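Local coordinates for protein pectate lyase (PDB 5GT5) that probably cleaves polygalacturonate and partly methylated pectins by calcium-dependent, endo-acting beta-elimination, as a secreted polysaccharide lyase of family 1, at residues A[10-15]-A[402-407]; A[242-247]-A[320-325]; A[353-358]-A[391-396]. The protein carries 1 engineered substitution. All coordinates share one frame; numbering follows the deposited sequence.

Interaction 1 (A[10-15]-A[402-407])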
loop_
_atom_site.group_PDB
_atom_site.type_symbol
_atom_site.label_atom_id
_atom_site.label_comp_id
_atom_site.label_asym_id
_atom_site.label_seq_id
_atom_site.Cartn_x
_atom_site.Cartn_y
_atom_site.Cartn_z
ATOM N N THR A 10 -12.972 6.892 5.134
ATOM C CA THR A 10 -12.555 6.188 6.352
ATOM C C THR A 10 -12.151 4.762 6.001
ATOM O O THR A 10 -12.298 4.307 4.860
ATOM C CB THR A 10 -13.690 6.106 7.368
ATOM O OG1 THR A 10 -14.698 5.233 6.838
ATOM C CG2 THR A 10 -14.324 7.463 7.613
ATOM N N GLY A 11 -11.621 4.056 6.985
ATOM C CA GLY A 11 -11.478 2.602 6.880
ATOM C C GLY A 11 -10.182 2.191 6.228
ATOM O O GLY A 11 -9.207 2.971 6.211
ATOM N N PHE A 12 -10.131 0.991 5.657
ATOM C CA PHE A 12 -8.849 0.463 5.196
ATOM C C PHE A 12 -8.259 1.228 4.020
ATOM O O PHE A 12 -7.046 1.181 3.811
ATOM C CB PHE A 12 -8.959 -1.023 4.841
ATOM C CG PHE A 12 -9.090 -1.939 6.051
ATOM C CD1 PHE A 12 -8.031 -2.134 6.929
ATOM C CD2 PHE A 12 -10.283 -2.617 6.307
ATOM C CE1 PHE A 12 -8.149 -2.976 8.042
ATOM C CE2 PHE A 12 -10.407 -3.473 7.406
ATOM C CZ PHE A 12 -9.340 -3.674 8.268
ATOM N N SER A 13 -9.100 1.948 3.261
ATOM C CA SER A 13 -8.569 2.798 2.202
ATOM C C SER A 13 -8.047 4.127 2.690
ATOM O O SER A 13 -7.719 4.984 1.871
ATOM C CB SER A 13 -9.605 3.021 1.098
ATOM O OG SER A 13 -9.023 3.774 0.017
ATOM N N GLN A 14 -7.935 4.321 4.003
ATOM C CA GLN A 14 -7.324 5.555 4.503
ATOM C C GLN A 14 -5.962 5.779 3.831
ATOM O O GLN A 14 -5.203 4.831 3.592
ATOM C CB GLN A 14 -7.120 5.475 6.026
ATOM C CG GLN A 14 -6.160 4.372 6.476
ATOM C CD GLN A 14 -6.035 4.317 7.983
ATOM O OE1 GLN A 14 -6.385 5.277 8.685
ATOM N NE2 GLN A 14 -5.530 3.202 8.490
ATOM N N GLY A 15 -5.655 7.038 3.522
ATOM C CA GLY A 15 -4.373 7.354 2.907
ATOM C C GLY A 15 -4.404 7.422 1.378
ATOM O O GLY A 15 -3.440 7.861 0.737
ATOM N N ASN A 402 -7.230 -10.374 12.390
ATOM C CA ASN A 402 -6.023 -11.020 11.916
ATOM C C ASN A 402 -4.885 -10.046 11.721
ATOM O O ASN A 402 -4.951 -9.194 10.852
ATOM C CB ASN A 402 -6.299 -11.768 10.614
ATOM C CG ASN A 402 -7.202 -12.952 10.831
ATOM O OD1 ASN A 402 -7.070 -13.678 11.834
ATOM N ND2 ASN A 402 -8.138 -13.174 9.906
ATOM N N GLY A 403 -3.859 -10.117 12.575
ATOM C CA GLY A 403 -2.644 -9.352 12.315
ATOM C C GLY A 403 -2.563 -8.091 13.145
ATOM O O GLY A 403 -1.561 -7.376 13.142
ATOM N N PHE A 404 -3.670 -7.783 13.803
ATOM C CA PHE A 404 -3.766 -6.653 14.707
ATOM C C PHE A 404 -4.830 -6.944 15.766
ATOM O O PHE A 404 -5.655 -7.845 15.598
ATOM C CB PHE A 404 -4.038 -5.326 13.969
ATOM C CG PHE A 404 -5.177 -5.379 12.979
ATOM C CD1 PHE A 404 -6.493 -5.286 13.404
ATOM C CD2 PHE A 404 -4.922 -5.490 11.621
ATOM C CE1 PHE A 404 -7.540 -5.319 12.479
ATOM C CE2 PHE A 404 -5.955 -5.527 10.697
ATOM C CZ PHE A 404 -7.265 -5.445 11.119
ATOM N N SER A 405 -4.768 -6.205 16.869
ATOM C CA SER A 405 -5.688 -6.333 17.988
ATOM C C SER A 405 -6.921 -5.461 17.786
ATOM O O SER A 405 -8.046 -5.901 18.013
ATOM C CB SER A 405 -4.963 -5.970 19.301
ATOM O OG SER A 405 -3.956 -6.931 19.588
ATOM N N ILE A 406 -6.694 -4.216 17.381
ATOM C CA ILE A 406 -7.775 -3.280 17.068
ATOM C C ILE A 406 -7.599 -2.698 15.663
ATOM O O ILE A 406 -6.483 -2.636 15.130
ATOM C CB ILE A 406 -7.883 -2.132 18.111
ATOM C CG1 ILE A 406 -6.610 -1.295 18.112
ATOM C CG2 ILE A 406 -8.139 -2.681 19.509
ATOM C CD1 ILE A 406 -6.753 0.035 18.816
ATOM N N LEU A 407 -8.704 -2.277 15.066
ATOM C CA LEU A 407 -8.653 -1.766 13.703
ATOM C C LEU A 407 -7.685 -0.596 13.621
ATOM O O LEU A 407 -7.630 0.237 14.543
ATOM C CB LEU A 407 -10.046 -1.347 13.270
ATOM C CG LEU A 407 -11.005 -2.497 12.977
ATOM C CD1 LEU A 407 -12.428 -1.978 12.986
ATOM C CD2 LEU A 407 -10.642 -3.164 11.630
#
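Phe12 and Phe404 meet from opposite directions, and the Leu407 side chain crosses that of Phe12 at about a right angle, bringing CD2 to the same end of the ring. Along Phe12, CB leaves the backbone without heading straight for 402-407. CG lies anti to the carbonyl carbon, beside the backbone N (chi1 -73°), and this carries the ring across to the other loop. Contact is made at the far end of the ring and begins at CE1, which is 4.0 Å from CZ of Phe404. CZ, the outermost atom, does most of the touching: it lies 3.9 Å from CZ of Phe404 and 3.6 Å from CD2 of Leu407. Phe404 CZ arrives at the edge of the Phe12 ring, in its plane, whereas the Leu407 methyl comes in obliquely. Pectate lyases of family 1 are right-handed parallel beta-helices, and here a loop preceding strand 30-33 meets one that follows strand 378-380, so residues near the two ends of the chain pack together on the surface of the helix. Strand 284-288 also contributes: Asn284 touches Phe404 and His286 touches Leu407, while Tyr409 packs edge-to-face with Phe12. The CB of Phe404 points at the 10-15 loop, which lets its CZ reach the Phe12 edge. Across this pairing the contact is wholly apolar, but the 10-15 turn is held by its own bond from Gln14 N to Gly11 O (2.9 Å), and Phe12 N is bonded to Thr264 OG1.

Interaction 2 (A[242-247]-A[320-325])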
loop_
_atom_site.group_PDB
_atom_site.type_symbol
_atom_site.label_atom_id
_atom_site.label_comp_id
_atom_site.label_asym_id
_atom_site.label_seq_id
_atom_site.Cartn_x
_atom_site.Cartn_y
_atom_site.Cartn_z
ATOM N N SER A 242 -34.099 -10.220 -7.238
ATOM C CA SER A 242 -32.989 -10.032 -6.293
ATOM C C SER A 242 -31.634 -10.428 -6.870
ATOM O O SER A 242 -31.537 -11.235 -7.796
ATOM C CB SER A 242 -33.260 -10.789 -4.987
ATOM O OG SER A 242 -33.601 -12.136 -5.221
ATOM N N GLN A 243 -30.591 -9.789 -6.349
ATOM C CA GLN A 243 -29.226 -10.032 -6.843
ATOM C C GLN A 243 -28.631 -11.234 -6.126
ATOM O O GLN A 243 -28.680 -11.316 -4.905
ATOM C CB GLN A 243 -28.392 -8.772 -6.572
ATOM C CG GLN A 243 -26.880 -8.959 -6.740
ATOM C CD GLN A 243 -26.483 -9.331 -8.154
ATOM O OE1 GLN A 243 -27.279 -9.158 -9.099
ATOM N NE2 GLN A 243 -25.257 -9.820 -8.322
ATOM N N LYS A 244 -28.081 -12.193 -6.857
ATOM C CA LYS A 244 -27.626 -13.451 -6.222
ATOM C C LYS A 244 -26.365 -13.280 -5.386
ATOM O O LYS A 244 -26.251 -13.858 -4.313
ATOM C CB LYS A 244 -27.398 -14.521 -7.295
ATOM C CG LYS A 244 -27.020 -15.907 -6.795
ATOM C CD LYS A 244 -28.165 -16.517 -6.018
ATOM C CE LYS A 244 -29.287 -16.979 -6.940
ATOM N NZ LYS A 244 -30.382 -17.686 -6.191
ATOM N N LYS A 245 -25.411 -12.490 -5.857
ATOM C CA LYS A 245 -24.087 -12.386 -5.201
ATOM C C LYS A 245 -23.677 -10.937 -4.966
ATOM O O LYS A 245 -23.764 -10.108 -5.877
ATOM C CB LYS A 245 -22.992 -13.061 -6.070
ATOM C CG LYS A 245 -23.118 -14.568 -6.215
ATOM C CD LYS A 245 -22.348 -15.051 -7.427
ATOM C CE LYS A 245 -22.535 -16.537 -7.685
ATOM N NZ LYS A 245 -22.228 -16.870 -9.109
ATOM N N GLY A 246 -23.195 -10.625 -3.763
ATOM C CA GLY A 246 -22.713 -9.298 -3.444
ATOM C C GLY A 246 -21.218 -9.095 -3.642
ATOM O O GLY A 246 -20.767 -8.759 -4.733
ATOM N N HIS A 247 -20.441 -9.277 -2.572
ATOM C CA HIS A 247 -18.995 -9.077 -2.561
ATOM C C HIS A 247 -18.249 -10.393 -2.282
ATOM O O HIS A 247 -18.398 -10.970 -1.199
ATOM C CB HIS A 247 -18.600 -8.144 -1.403
ATOM C CG HIS A 247 -19.198 -6.765 -1.460
ATOM N ND1 HIS A 247 -19.005 -5.910 -2.510
ATOM C CD2 HIS A 247 -19.911 -6.080 -0.526
ATOM C CE1 HIS A 247 -19.629 -4.756 -2.257
ATOM N NE2 HIS A 247 -20.181 -4.843 -1.064
ATOM N N GLY A 320 -34.168 -20.079 -6.931
ATOM C CA GLY A 320 -34.753 -19.782 -5.642
ATOM C C GLY A 320 -34.103 -18.583 -4.977
ATOM O O GLY A 320 -33.433 -17.784 -5.650
ATOM N N ILE A 321 -34.315 -18.459 -3.675
ATOM C CA ILE A 321 -33.859 -17.302 -2.903
ATOM C C ILE A 321 -32.877 -17.748 -1.832
ATOM O O ILE A 321 -33.255 -18.402 -0.869
ATOM C CB ILE A 321 -35.051 -16.595 -2.264
ATOM C CG1 ILE A 321 -36.049 -16.142 -3.333
ATOM C CG2 ILE A 321 -34.617 -15.413 -1.398
ATOM C CD1 ILE A 321 -35.516 -15.071 -4.260
ATOM N N THR A 322 -31.600 -17.406 -2.004
ATOM C CA THR A 322 -30.627 -17.580 -0.926
ATOM C C THR A 322 -30.856 -16.421 0.013
ATOM O O THR A 322 -31.259 -15.333 -0.424
ATOM C CB THR A 322 -29.218 -17.588 -1.509
ATOM O OG1 THR A 322 -29.123 -18.762 -2.333
ATOM C CG2 THR A 322 -28.126 -17.638 -0.427
ATOM N N SER A 323 -30.683 -16.663 1.311
ATOM C CA SER A 323 -31.006 -15.655 2.331
ATOM C C SER A 323 -29.903 -15.568 3.357
ATOM O O SER A 323 -30.080 -15.927 4.523
ATOM C CB SER A 323 -32.358 -16.002 2.975
ATOM O OG SER A 323 -32.883 -14.916 3.718
ATOM N N ASN A 324 -28.740 -15.115 2.887
ATOM C CA ASN A 324 -27.561 -14.971 3.710
ATOM C C ASN A 324 -27.214 -13.516 3.917
ATOM O O ASN A 324 -27.655 -12.657 3.165
ATOM C CB ASN A 324 -26.352 -15.655 3.073
ATOM C CG ASN A 324 -26.462 -17.177 3.036
ATOM O OD1 ASN A 324 -27.293 -17.793 3.731
ATOM N ND2 ASN A 324 -25.606 -17.795 2.201
ATOM N N GLY A 325 -26.408 -13.240 4.916
ATOM C CA GLY A 325 -25.926 -11.895 5.192
ATOM C C GLY A 325 -24.411 -11.810 5.072
ATOM O O GLY A 325 -23.863 -11.830 3.958
HETATM O O HOH W 1 -32.199 -18.182 -8.427
HETATM O O HOH W 2 -30.553 -19.928 -4.117
#
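Lys244 NZ is gripped by several oxygens where the loop 242-247 faces 320-325. It donates to water 1, 2.9 Å from NZ. A second bond runs from NZ to water 2, at 3.1 Å. NZ also donates to OE1 of Gln274, which accepts from the backbone N of Thr322 as well. The direct link from NZ to Gly320 O, 3.1 Å long, is weak and secondary to these. Both waters tie the ammonium to the 320-325 segment, water 1 by accepting from Gly320 N and water 2 by its 2.6 Å hydrogen bond with Thr322 OG1. The lysine chain gets there by folding: CG is anti to the backbone N (chi1 -176°), then chi2 and chi3 both bend, which turns NZ toward Gly320. In the parallel beta-helix of this lyase family, 242-247 links helix 233-241 to strand 248-249, while 320-325 ends in the first two residues of strand 324-329; both strands belong to one parallel sheet. The side chain of Lys244 is about 7 Å from those of Arg276, the probable catalytic residue, and Asp174, a probable calcium ligand whose OD1 forms a salt bridge with Lys245 NZ. At the Ser242 end of the loop, the CD1 methyl of Ile321 rests 3.6 Å from Ser242 OG, a hydroxyl bonded to Gln274 NE2. Within 242-247, Gln243 NE2 donates almost straight to Lys245 O (2.9 Å, 171° at the hydrogen), with the acceptor in the plane of the Gln243 amide.

Interaction 3 (A[353-358]-A[391-396])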
loop_
_atom_site.group_PDB
_atom_site.type_symbol
_atom_site.label_atom_id
_atom_site.label_comp_id
_atom_site.label_asym_id
_atom_site.label_seq_id
_atom_site.Cartn_x
_atom_site.Cartn_y
_atom_site.Cartn_z
ATOM N N THR A 353 -18.022 -24.410 3.460
ATOM C CA THR A 353 -17.456 -25.500 2.667
ATOM C C THR A 353 -17.591 -26.858 3.370
ATOM O O THR A 353 -17.877 -27.861 2.729
ATOM C CB THR A 353 -15.979 -25.199 2.300
ATOM O OG1 THR A 353 -15.922 -24.013 1.491
ATOM C CG2 THR A 353 -15.358 -26.355 1.507
ATOM N N ASP A 354 -17.403 -26.886 4.676
ATOM C CA ASP A 354 -17.529 -28.131 5.432
ATOM C C ASP A 354 -17.545 -27.797 6.913
ATOM O O ASP A 354 -16.483 -27.609 7.499
ATOM C CB ASP A 354 -16.340 -29.056 5.157
ATOM C CG ASP A 354 -16.428 -30.371 5.957
ATOM O OD1 ASP A 354 -17.385 -30.535 6.754
ATOM O OD2 ASP A 354 -15.533 -31.228 5.780
ATOM N N PRO A 355 -18.755 -27.742 7.499
ATOM C CA PRO A 355 -18.858 -27.338 8.909
ATOM C C PRO A 355 -18.154 -28.268 9.875
ATOM O O PRO A 355 -17.881 -27.836 10.989
ATOM C CB PRO A 355 -20.366 -27.322 9.157
ATOM C CG PRO A 355 -20.940 -26.959 7.787
ATOM C CD PRO A 355 -20.071 -27.790 6.846
ATOM N N THR A 356 -17.786 -29.479 9.457
ATOM C CA THR A 356 -17.096 -30.357 10.391
ATOM C C THR A 356 -15.588 -30.142 10.338
ATOM O O THR A 356 -14.841 -30.750 11.103
ATOM C CB THR A 356 -17.340 -31.852 10.022
ATOM O OG1 THR A 356 -16.642 -32.187 8.809
ATOM C CG2 THR A 356 -18.828 -32.116 9.857
ATOM N N ASN A 357 -15.133 -29.210 9.494
ATOM C CA ASN A 357 -13.707 -28.944 9.354
ATOM C C ASN A 357 -13.344 -27.508 9.744
ATOM O O ASN A 357 -13.657 -26.556 9.011
ATOM C CB ASN A 357 -13.293 -29.258 7.908
ATOM C CG ASN A 357 -11.804 -29.099 7.662
ATOM O OD1 ASN A 357 -11.065 -28.579 8.495
ATOM N ND2 ASN A 357 -11.349 -29.559 6.492
ATOM N N ALA A 358 -12.688 -27.324 10.887
ATOM C CA ALA A 358 -12.440 -25.977 11.414
ATOM C C ALA A 358 -11.595 -25.098 10.505
ATOM O O ALA A 358 -11.662 -23.869 10.579
ATOM C CB ALA A 358 -11.834 -26.046 12.820
ATOM N N PRO A 391 -23.609 -16.916 15.073
ATOM C CA PRO A 391 -23.024 -17.527 13.876
ATOM C C PRO A 391 -23.430 -18.960 13.690
ATOM O O PRO A 391 -23.460 -19.723 14.653
ATOM C CB PRO A 391 -21.508 -17.467 14.144
ATOM C CG PRO A 391 -21.308 -16.486 15.275
ATOM C CD PRO A 391 -22.592 -16.545 16.076
ATOM N N VAL A 392 -23.706 -19.332 12.451
ATOM C CA VAL A 392 -24.008 -20.710 12.085
ATOM C C VAL A 392 -23.187 -21.071 10.852
ATOM O O VAL A 392 -22.786 -20.175 10.107
ATOM C CB VAL A 392 -25.507 -20.923 11.782
ATOM C CG1 VAL A 392 -26.341 -20.482 12.949
ATOM C CG2 VAL A 392 -25.925 -20.171 10.529
ATOM N N PRO A 393 -22.927 -22.366 10.611
ATOM C CA PRO A 393 -23.354 -23.566 11.333
ATOM C C PRO A 393 -22.225 -24.298 12.051
ATOM O O PRO A 393 -22.477 -25.333 12.702
ATOM C CB PRO A 393 -23.829 -24.442 10.183
ATOM C CG PRO A 393 -22.789 -24.192 9.131
ATOM C CD PRO A 393 -22.405 -22.717 9.274
ATOM N N ALA A 394 -20.996 -23.813 11.956
ATOM C CA ALA A 394 -19.862 -24.546 12.519
ATOM C C ALA A 394 -19.575 -24.114 13.943
ATOM O O ALA A 394 -19.996 -23.025 14.386
ATOM C CB ALA A 394 -18.614 -24.349 11.642
ATOM N N ALA A 395 -18.853 -24.974 14.660
ATOM C CA ALA A 395 -18.350 -24.642 15.984
ATOM C C ALA A 395 -17.712 -23.270 15.911
ATOM O O ALA A 395 -16.931 -22.962 14.989
ATOM C CB ALA A 395 -17.337 -25.675 16.420
ATOM N N ILE A 396 -18.048 -22.416 16.879
ATOM C CA ILE A 396 -17.696 -20.996 16.781
ATOM C C ILE A 396 -16.249 -20.759 17.184
ATOM O O ILE A 396 -15.799 -21.233 18.223
ATOM C CB ILE A 396 -18.678 -20.139 17.624
ATOM C CG1 ILE A 396 -20.081 -20.276 17.050
ATOM C CG2 ILE A 396 -18.239 -18.672 17.713
ATOM C CD1 ILE A 396 -21.217 -19.781 17.959
HETATM O O HOH W 3 -18.836 -27.746 13.628
#
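Backbone torsions bring Pro355 up to Pro393 and Ala394: phi/psi of -62°/-15° put it at the first corner of a type I beta turn, Asp354 to Asn357, and the CB of all three residues points across the gap. The turn belongs to the loop between strands 346-349 and 363-367, a connection in the parallel beta-helix of this family, and it packs against the long loop that follows strand 378-380. The ring of Pro393, which follows a cis peptide bond, crosses that of Pro355 obliquely, and the two touch through their outermost carbons, Pro355 CG to Pro393 CG at 3.6 Å. Next to them the Ala394 methyl lies against both CB of Pro355, at 4.3 Å, and, closer, its carbonyl oxygen, at 3.6 Å. Asn350 touches Pro393 and donates through ND2 to Ala394 O. Within the turn, Thr356 N donates to Asp354 OD1 from well above the carboxylate plane, closing an Asx turn; Thr356 OG1 donates to the same oxygen from the same face, on the syn side but tilted 27° out of the plane. A single water then bridges the two loops, donating to Pro355 O at 2.8 Å and accepting from Ala395 N at 3.0 Å.

How the interactions relate
Interaction 1 spans nearly the whole chain, and interactions 2 and 3 fall in series between its two segments, interaction 2 closing before interaction 3 opens. The centres of interactions 2 and 3 are about 20 Å apart, with nearest atoms about 7 Å, and each centre lies about 26 or 27 Å from that of interaction 1. Interactions 2 and 3 are related through one parallel sheet: strands 248-249 and 324-329 adjoin interaction 2, and 346-349, at the edge of that sheet, precedes interaction 3. Interactions 1 and 3 share the long loop after strand 378-380, which supplies one segment of each. Only interaction 2 lies beside the probable active site; the others join peripheral loops.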